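Side-chain contacts in bacteriocin immunity protein (Pseudomonas aeruginosa, PDB 4UHP), which binds the DNase domain of the bacteriocin pyocin AP41 in a very tight complex and probably protects the producing cell from its toxin: residues S8-T11 against E12-L16; V72-V75 against K76-R79; E17-E20 against E21-K24; K36-D39 against K40-K43. All blocks are in the same frame, centred on the assembly; numbering follows the deposited sequence.

Interaction 1. Residues S8-T11 against E12-L16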
# COMPACT_ATOMS: atom_id res chain seq x y z
N SER D 8 22.91 -11.17 6.56
CA SER D 8 23.76 -12.34 6.77
C SER D 8 23.43 -13.05 8.08
O SER D 8 23.87 -14.18 8.30
CB SER D 8 25.24 -11.93 6.75
OG SER D 8 25.50 -10.91 7.70
N ASP D 9 22.65 -12.40 8.93
CA ASP D 9 22.17 -13.03 10.16
C ASP D 9 20.99 -13.95 9.85
O ASP D 9 20.57 -14.74 10.70
CB ASP D 9 21.76 -11.97 11.20
CG ASP D 9 22.93 -11.11 11.65
OD1 ASP D 9 24.06 -11.62 11.76
OD2 ASP D 9 22.71 -9.90 11.90
N TYR D 10 20.45 -13.82 8.64
CA TYR D 10 19.32 -14.64 8.20
C TYR D 10 19.76 -15.82 7.34
O TYR D 10 20.62 -15.68 6.48
CB TYR D 10 18.32 -13.80 7.40
CG TYR D 10 17.46 -12.85 8.20
CD1 TYR D 10 16.36 -13.31 8.91
CD2 TYR D 10 17.73 -11.49 8.22
CE1 TYR D 10 15.57 -12.45 9.64
CE2 TYR D 10 16.94 -10.62 8.94
CZ TYR D 10 15.86 -11.10 9.65
OH TYR D 10 15.06 -10.24 10.37
N THR D 11 19.14 -16.97 7.56
CA THR D 11 19.20 -18.04 6.57
C THR D 11 18.13 -17.71 5.54
O THR D 11 17.23 -16.91 5.81
CB THR D 11 18.97 -19.43 7.17
OG1 THR D 11 17.60 -19.57 7.55
CG2 THR D 11 19.87 -19.64 8.39
N GLU D 12 18.23 -18.31 4.35
CA GLU D 12 17.26 -18.03 3.30
C GLU D 12 15.85 -18.43 3.72
O GLU D 12 14.88 -17.73 3.43
CB GLU D 12 17.65 -18.75 2.01
CG GLU D 12 16.73 -18.47 0.83
CD GLU D 12 17.26 -19.02 -0.47
OE1 GLU D 12 18.45 -19.36 -0.53
OE2 GLU D 12 16.47 -19.10 -1.44
N SER D 13 15.74 -19.55 4.43
CA SER D 13 14.44 -20.02 4.92
C SER D 13 13.85 -19.08 5.97
O SER D 13 12.64 -18.84 5.98
CB SER D 13 14.57 -21.43 5.50
OG SER D 13 13.32 -21.89 5.99
N GLU D 14 14.70 -18.54 6.84
CA GLU D 14 14.25 -17.62 7.88
C GLU D 14 13.76 -16.30 7.29
O GLU D 14 12.80 -15.71 7.79
CB GLU D 14 15.37 -17.34 8.88
CG GLU D 14 15.63 -18.48 9.85
CD GLU D 14 16.85 -18.22 10.71
OE1 GLU D 14 17.64 -17.30 10.37
OE2 GLU D 14 17.03 -18.93 11.72
N PHE D 15 14.43 -15.83 6.25
CA PHE D 15 14.07 -14.58 5.60
C PHE D 15 12.79 -14.76 4.79
O PHE D 15 11.94 -13.86 4.75
CB PHE D 15 15.21 -14.09 4.72
CG PHE D 15 15.04 -12.68 4.23
CD1 PHE D 15 15.25 -11.61 5.08
CD2 PHE D 15 14.70 -12.43 2.91
CE1 PHE D 15 15.10 -10.31 4.64
CE2 PHE D 15 14.55 -11.13 2.46
CZ PHE D 15 14.75 -10.07 3.32
N LEU D 16 12.67 -15.92 4.15
CA LEU D 16 11.46 -16.27 3.42
C LEU D 16 10.24 -16.24 4.34
O LEU D 16 9.15 -15.86 3.92
CB LEU D 16 11.60 -17.66 2.79
CG LEU D 16 10.40 -18.20 2.02
CD1 LEU D 16 10.12 -17.34 0.79
CD2 LEU D 16 10.62 -19.65 1.62
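Thr11 and Glu14 meet in a capping box, the reciprocal pairing that opens helix 12-19. Two hydrogen bonds between side chain and backbone define it. Glu14 N donates to Thr11 OG1 at 3.2 Å, and in return Thr11 N donates to Glu14 OE1 at 3.2 Å, an almost straight bond (175°) that reaches the oxygen from above the carboxylate plane. Thr11 OG1 stands between its own backbone N and carbonyl carbon (chi1 71°), the rotamer that turns the hydroxyl oxygen to the first turn. Glu14 CG also comes within 3.2 Å of Thr11 OG1, a close carbon-oxygen approach that brings the stem of the glutamate up against the hydroxyl. Both N-H groups, which lie where a helix has no preceding carbonyl to offer them, thus gain side-chain acceptors. The regular ladder starts at once behind the cap, with Phe15 N bonded to Thr11 O at 3.0 Å.

Tyr10 packs beside the box on Glu14 and Phe15. Glu14 CB reaches the edge of its ring, 4.1 Å from Tyr10 CD1. Tyr10 and Phe15 make a T-shaped pair: Phe15 CD1 sits over one face of Tyr10, offset toward its rim, with ring centroids 5.5 Å apart and planes at 69°.

Beyond the turn, the Tyr10 hydroxyl is hydrogen-bonded to His44 of helix 31-49. Phe15 packs on Val48 and Thr49 of that same helix and on Phe87, while Glu12 and Leu16 lean on Val72 of helix 68-81.

Interaction 2. Residues V72-V75 against K76-R79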
# COMPACT_ATOMS: atom_id res chain seq x y z
N VAL D 72 12.66 -13.28 -2.52
CA VAL D 72 13.91 -13.74 -1.93
C VAL D 72 14.99 -13.90 -3.00
O VAL D 72 16.14 -13.49 -2.80
CB VAL D 72 13.73 -15.07 -1.17
CG1 VAL D 72 15.07 -15.64 -0.75
CG2 VAL D 72 12.84 -14.86 0.04
N LYS D 73 14.61 -14.47 -4.14
CA LYS D 73 15.56 -14.70 -5.23
C LYS D 73 16.06 -13.38 -5.83
O LYS D 73 17.23 -13.26 -6.18
CB LYS D 73 14.92 -15.57 -6.31
CG LYS D 73 15.85 -15.91 -7.46
CD LYS D 73 15.17 -16.85 -8.43
CE LYS D 73 15.98 -17.04 -9.71
NZ LYS D 73 17.31 -17.65 -9.45
N GLU D 74 15.17 -12.39 -5.93
CA GLU D 74 15.58 -11.07 -6.41
C GLU D 74 16.58 -10.44 -5.45
O GLU D 74 17.57 -9.85 -5.88
CB GLU D 74 14.36 -10.16 -6.59
CG GLU D 74 14.72 -8.69 -6.81
CD GLU D 74 15.63 -8.47 -8.02
OE1 GLU D 74 15.54 -9.25 -8.99
OE2 GLU D 74 16.43 -7.50 -7.99
N VAL D 75 16.32 -10.57 -4.15
CA VAL D 75 17.23 -10.05 -3.14
C VAL D 75 18.58 -10.75 -3.24
O VAL D 75 19.63 -10.10 -3.31
CB VAL D 75 16.66 -10.22 -1.71
CG1 VAL D 75 17.75 -9.99 -0.67
CG2 VAL D 75 15.49 -9.26 -1.49
N LYS D 76 18.55 -12.08 -3.27
CA LYS D 76 19.77 -12.88 -3.35
C LYS D 76 20.60 -12.52 -4.58
O LYS D 76 21.80 -12.27 -4.48
CB LYS D 76 19.42 -14.37 -3.36
CG LYS D 76 20.62 -15.30 -3.35
CD LYS D 76 20.20 -16.73 -3.04
CE LYS D 76 19.24 -17.27 -4.08
NZ LYS D 76 18.84 -18.67 -3.79
N GLU D 77 19.94 -12.46 -5.74
CA GLU D 77 20.60 -12.13 -7.00
C GLU D 77 21.19 -10.73 -7.01
O GLU D 77 22.31 -10.53 -7.47
CB GLU D 77 19.63 -12.30 -8.17
CG GLU D 77 19.37 -13.75 -8.56
CD GLU D 77 18.45 -13.88 -9.76
OE1 GLU D 77 17.82 -12.88 -10.16
OE2 GLU D 77 18.37 -15.00 -10.32
N TRP D 78 20.44 -9.75 -6.52
CA TRP D 78 20.93 -8.37 -6.54
C TRP D 78 22.13 -8.19 -5.63
O TRP D 78 23.10 -7.52 -5.99
CB TRP D 78 19.83 -7.38 -6.15
CG TRP D 78 20.37 -5.99 -6.10
CD1 TRP D 78 20.53 -5.13 -7.14
CD2 TRP D 78 20.87 -5.31 -4.94
NE1 TRP D 78 21.08 -3.95 -6.71
CE2 TRP D 78 21.31 -4.04 -5.36
CE3 TRP D 78 20.99 -5.65 -3.59
CZ2 TRP D 78 21.85 -3.11 -4.47
CZ3 TRP D 78 21.53 -4.73 -2.71
CH2 TRP D 78 21.95 -3.47 -3.16
N ARG D 79 22.08 -8.79 -4.44
CA ARG D 79 23.17 -8.64 -3.49
C ARG D 79 24.43 -9.35 -3.98
O ARG D 79 25.54 -8.87 -3.75
CB ARG D 79 22.75 -9.15 -2.12
CG ARG D 79 21.72 -8.26 -1.44
CD ARG D 79 21.50 -8.64 -0.01
NE ARG D 79 22.72 -8.58 0.78
CZ ARG D 79 23.10 -7.53 1.50
NH1 ARG D 79 22.35 -6.43 1.53
NH2 ARG D 79 24.23 -7.57 2.19
O HOH W 1 17.30 -10.48 -10.63
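Lys73 and Glu77, one turn apart, form a salt bridge on the exposed side of helix 68-81. Lys73 NZ donates to Glu77 OE2 at 3.0 Å, approaching from above the carboxylate plane, 41° out of it. The lysine runs extended as far as CE and bends only at its last torsion (chi4 62°), which folds the ammonium group toward the acid; Lys73 CE is itself 3.2 Å from Glu77 OE2.

A second polar link passes through water. One molecule donates to Glu74 OE1 at 2.7 Å and, in a short bond, to Glu77 OE1 at 2.5 Å, and so mediates between two carboxylate oxygens that stand 4.4 Å apart. This proximity of like charges may be eased by the water, by Lys73 on the Glu77 side and by His51, which is hydrogen-bonded to Glu74 OE2.

The i to i+4 spacing of Lys73 and Glu77 puts two side chains on one side of an alpha-helix, here with the lysine first, over an unbroken backbone ladder. Lys76, Glu77, Trp78 and Arg79 each donate their backbone N-H to the carbonyl four residues earlier, as in Lys76 N to Val72 O at 2.8 Å.

Apolar contact belongs to another side of the helix. Val75 and Arg79 lie alongside each other, pointing the same way, with Val75 CG1 4.0 Å from Arg79 CD. Val75 also packs on Phe45 and Thr49 of helix 31-49, whereas the Arg79 guanidinium turns to the backbone carbonyl of Pro85.

Interaction 3. Residues E17-E20 against E21-K24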
# COMPACT_ATOMS: atom_id res chain seq x y z
N GLU D 17 10.45 -16.64 5.59
CA GLU D 17 9.41 -16.62 6.61
C GLU D 17 8.82 -15.23 6.81
O GLU D 17 7.61 -15.07 6.96
CB GLU D 17 9.98 -17.16 7.93
CG GLU D 17 9.04 -17.07 9.11
CD GLU D 17 9.54 -17.85 10.31
OE1 GLU D 17 10.69 -18.32 10.28
OE2 GLU D 17 8.77 -18.00 11.29
N ILE D 18 9.69 -14.22 6.79
CA ILE D 18 9.26 -12.83 6.92
C ILE D 18 8.51 -12.37 5.67
O ILE D 18 7.48 -11.70 5.77
CB ILE D 18 10.46 -11.89 7.17
CG1 ILE D 18 11.15 -12.23 8.49
CG2 ILE D 18 10.01 -10.44 7.17
CD1 ILE D 18 12.32 -11.34 8.80
N ILE D 19 9.04 -12.73 4.51
CA ILE D 19 8.45 -12.31 3.24
C ILE D 19 7.04 -12.87 3.06
O ILE D 19 6.15 -12.20 2.53
CB ILE D 19 9.32 -12.73 2.05
CG1 ILE D 19 10.74 -12.19 2.22
CG2 ILE D 19 8.73 -12.22 0.75
CD1 ILE D 19 10.80 -10.68 2.41
N GLU D 20 6.82 -14.10 3.52
CA GLU D 20 5.52 -14.74 3.42
C GLU D 20 4.43 -13.95 4.15
O GLU D 20 3.25 -14.04 3.82
CB GLU D 20 5.58 -16.17 3.97
CG GLU D 20 6.33 -17.14 3.06
CD GLU D 20 6.56 -18.49 3.72
OE1 GLU D 20 6.46 -18.58 4.96
OE2 GLU D 20 6.87 -19.46 2.99
N GLU D 21 4.85 -13.15 5.13
CA GLU D 21 3.91 -12.37 5.93
C GLU D 21 3.31 -11.23 5.11
O GLU D 21 2.31 -10.63 5.50
CB GLU D 21 4.61 -11.84 7.18
CG GLU D 21 3.67 -11.44 8.31
CD GLU D 21 4.31 -11.54 9.68
OE1 GLU D 21 5.37 -12.19 9.81
OE2 GLU D 21 3.75 -10.97 10.64
N PHE D 22 3.91 -10.94 3.96
CA PHE D 22 3.38 -9.93 3.04
C PHE D 22 2.31 -10.51 2.12
O PHE D 22 1.83 -9.84 1.21
CB PHE D 22 4.51 -9.31 2.21
CG PHE D 22 5.47 -8.49 3.01
CD1 PHE D 22 5.23 -7.15 3.25
CD2 PHE D 22 6.62 -9.06 3.54
CE1 PHE D 22 6.11 -6.40 4.00
CE2 PHE D 22 7.50 -8.31 4.29
CZ PHE D 22 7.25 -6.98 4.52
N PHE D 23 1.93 -11.77 2.36
CA PHE D 23 0.95 -12.45 1.53
C PHE D 23 -0.13 -13.13 2.37
O PHE D 23 -1.20 -13.45 1.87
CB PHE D 23 1.63 -13.48 0.63
CG PHE D 23 2.56 -12.88 -0.39
CD1 PHE D 23 3.87 -12.58 -0.06
CD2 PHE D 23 2.13 -12.61 -1.68
CE1 PHE D 23 4.73 -12.02 -0.99
CE2 PHE D 23 2.98 -12.06 -2.61
CZ PHE D 23 4.29 -11.76 -2.27
N LYS D 24 0.17 -13.35 3.64
CA LYS D 24 -0.74 -14.02 4.56
C LYS D 24 -0.72 -13.35 5.92
O LYS D 24 0.21 -12.60 6.24
CB LYS D 24 -0.39 -15.50 4.71
CG LYS D 24 0.57 -15.80 5.85
CD LYS D 24 0.87 -17.29 5.96
CE LYS D 24 2.23 -17.63 5.37
NZ LYS D 24 2.75 -18.92 5.87
O HOH W 2 7.06 -14.38 9.81
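Glu21 N, Phe22 N and Phe23 N each bond to the carbonyl three residues back, Ile18, Ile19 and Glu20, with donors well above the carbonyl planes. These successive i to i+3 bonds make a run of overlapping 3-10-type turns by which the chain leaves helix 12-19; Lys24 N adds a weak bond to Glu20 O.

The aromatic side chains fold back along these carbonyls. Ile19 O lies at the edge of both rings, 3.3 Å from Phe22 CD2 and, in the ring plane, 3.5 Å from Phe23 CD1. Ile18 CG2 and Ile19 CD1 make looser contacts with Phe22 CE2. The carbonyl of Phe22 is hydrogen-bonded to a polar side chain of the partner protein, and both phenylalanines pack on that chain, which places this turn in the complex interface.

Glu20 and Lys24 run alongside each other, pointing the same way. Their salt bridge is long, Glu20 OE1 to Lys24 NZ at 3.8 Å, and Glu20 OE1 has a second cationic partner in Lys26. Glu21, extended beyond CG, pairs through OE2 with Arg37 of helix 31-49. Its other oxygen meets a water that spans the turn, donating to Glu21 OE1 at 2.8 Å and to Glu17 O at 3.0 Å.

Interaction 4. Residues K36-D39 against K40-K43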
# COMPACT_ATOMS: atom_id res chain seq x y z
N LYS D 36 0.96 -1.54 11.65
CA LYS D 36 2.21 -1.08 12.26
C LYS D 36 3.26 -2.19 12.27
O LYS D 36 4.46 -1.92 12.24
CB LYS D 36 1.96 -0.56 13.67
CG LYS D 36 1.04 0.65 13.73
CD LYS D 36 1.60 1.73 14.64
CE LYS D 36 1.43 3.12 14.03
NZ LYS D 36 2.61 3.51 13.21
N ARG D 37 2.81 -3.44 12.31
CA ARG D 37 3.74 -4.56 12.19
C ARG D 37 4.27 -4.66 10.76
O ARG D 37 5.47 -4.84 10.55
CB ARG D 37 3.08 -5.89 12.58
CG ARG D 37 3.90 -7.10 12.16
CD ARG D 37 3.49 -8.38 12.86
NE ARG D 37 4.34 -9.49 12.44
CZ ARG D 37 5.52 -9.78 12.98
NH1 ARG D 37 5.99 -9.05 13.98
NH2 ARG D 37 6.22 -10.81 12.53
N MET D 38 3.38 -4.53 9.78
CA MET D 38 3.80 -4.58 8.39
C MET D 38 4.67 -3.37 8.04
O MET D 38 5.62 -3.49 7.26
CB MET D 38 2.58 -4.67 7.46
CG MET D 38 1.70 -5.88 7.72
SD MET D 38 2.62 -7.43 7.86
CE MET D 38 3.39 -7.53 6.25
N ASP D 39 4.36 -2.22 8.64
CA ASP D 39 5.21 -1.04 8.51
C ASP D 39 6.63 -1.37 8.96
O ASP D 39 7.60 -1.05 8.26
CB ASP D 39 4.65 0.12 9.34
CG ASP D 39 3.45 0.79 8.69
OD1 ASP D 39 2.90 0.23 7.73
OD2 ASP D 39 3.06 1.89 9.15
N LYS D 40 6.75 -2.02 10.11
CA LYS D 40 8.04 -2.40 10.66
C LYS D 40 8.78 -3.39 9.76
O LYS D 40 9.99 -3.29 9.58
CB LYS D 40 7.88 -3.00 12.05
CG LYS D 40 9.19 -3.42 12.70
CD LYS D 40 8.97 -4.25 13.95
CE LYS D 40 10.29 -4.74 14.52
NZ LYS D 40 10.10 -5.61 15.71
N LEU D 41 8.04 -4.34 9.19
CA LEU D 41 8.64 -5.37 8.35
C LEU D 41 9.15 -4.80 7.03
O LEU D 41 10.22 -5.18 6.55
CB LEU D 41 7.64 -6.50 8.08
CG LEU D 41 7.22 -7.34 9.29
CD1 LEU D 41 6.30 -8.47 8.86
CD2 LEU D 41 8.43 -7.88 10.03
N VAL D 42 8.38 -3.88 6.46
CA VAL D 42 8.77 -3.21 5.22
C VAL D 42 10.08 -2.44 5.38
O VAL D 42 11.01 -2.59 4.59
CB VAL D 42 7.69 -2.22 4.73
CG1 VAL D 42 8.26 -1.29 3.67
CG2 VAL D 42 6.49 -2.97 4.20
N LYS D 43 10.14 -1.61 6.42
CA LYS D 43 11.31 -0.76 6.62
C LYS D 43 12.51 -1.60 7.03
O LYS D 43 13.64 -1.25 6.73
CB LYS D 43 11.01 0.33 7.64
CG LYS D 43 9.86 1.25 7.23
CD LYS D 43 9.92 1.55 5.73
CE LYS D 43 9.08 2.76 5.35
NZ LYS D 43 9.79 3.60 4.34
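Leu41 CD1 touches two side chains from the preceding turn. It lies 4.0 Å from Met38 SD and 4.0 Å from Met38 CE, and it also stands over one face of the Arg37 guanidinium, 4.2 Å from Arg37 NE. Met38 and Leu41 meet at a slant. The methionine is folded at both outer torsions (chi2 -47°, chi3 -61°), a curled shape that keeps its thioether and terminal methyl beside the leucine instead of extending them away from the helix.

Close contacts with backbone oxygens complete this shell: Leu41 CG is 3.3 Å from Arg37 O, and Val42 CG2 is 3.2 Å from Met38 O. The regular alpha-helical ladder sets their spacing. Leu41 N donates to Arg37 O at 3.0 Å and Val42 N to Met38 O at 2.9 Å, while Lys40 and Lys43 make the equivalent bonds to Lys36 and Asp39.

Further out, charged partners meet the polar ends. The Arg37 guanidinium is turned to Glu21, a partner consistent with its place beside Leu41. Asp39 OD1 pairs with a basic side chain of the partner protein, and Lys43 NZ with an acidic side chain of that chain; aromatic side chains there pack against Met38, Asp39 and Val42. One helical segment thus carries both signs of charge and an apolar patch into the complex.

Within the immunity protein, segment 36-43 lies in helix 31-49, and Met38, Leu41 and Val42 pack together on Phe22, in the turn that follows helix 12-19.

Overall arrangement
The four contacts illustrate how local pairings can join neighbouring helices of a small all-helical protein. Interactions 3 and 4, with centres about 11 Å apart, meet through close packing of Phe22 CE1 on Val42 CG2 (3.5 Å) and of Phe22 CD1 on Met38 CE (3.5 Å); both also touch the partner protein. Interactions 1 and 2 have no such contact with another chain, but meet through Glu12 CG and Val72 CG1 at 3.6 Å. Helix 12-19 connects the two pairs: interaction 1 starts it, interaction 3 leaves it, and Val72 CG2 reaches Ile19 CG1 at 4.0 Å. Interactions 2 and 4 lie on opposite sides of the chain's centre, their centres about 20 Å apart.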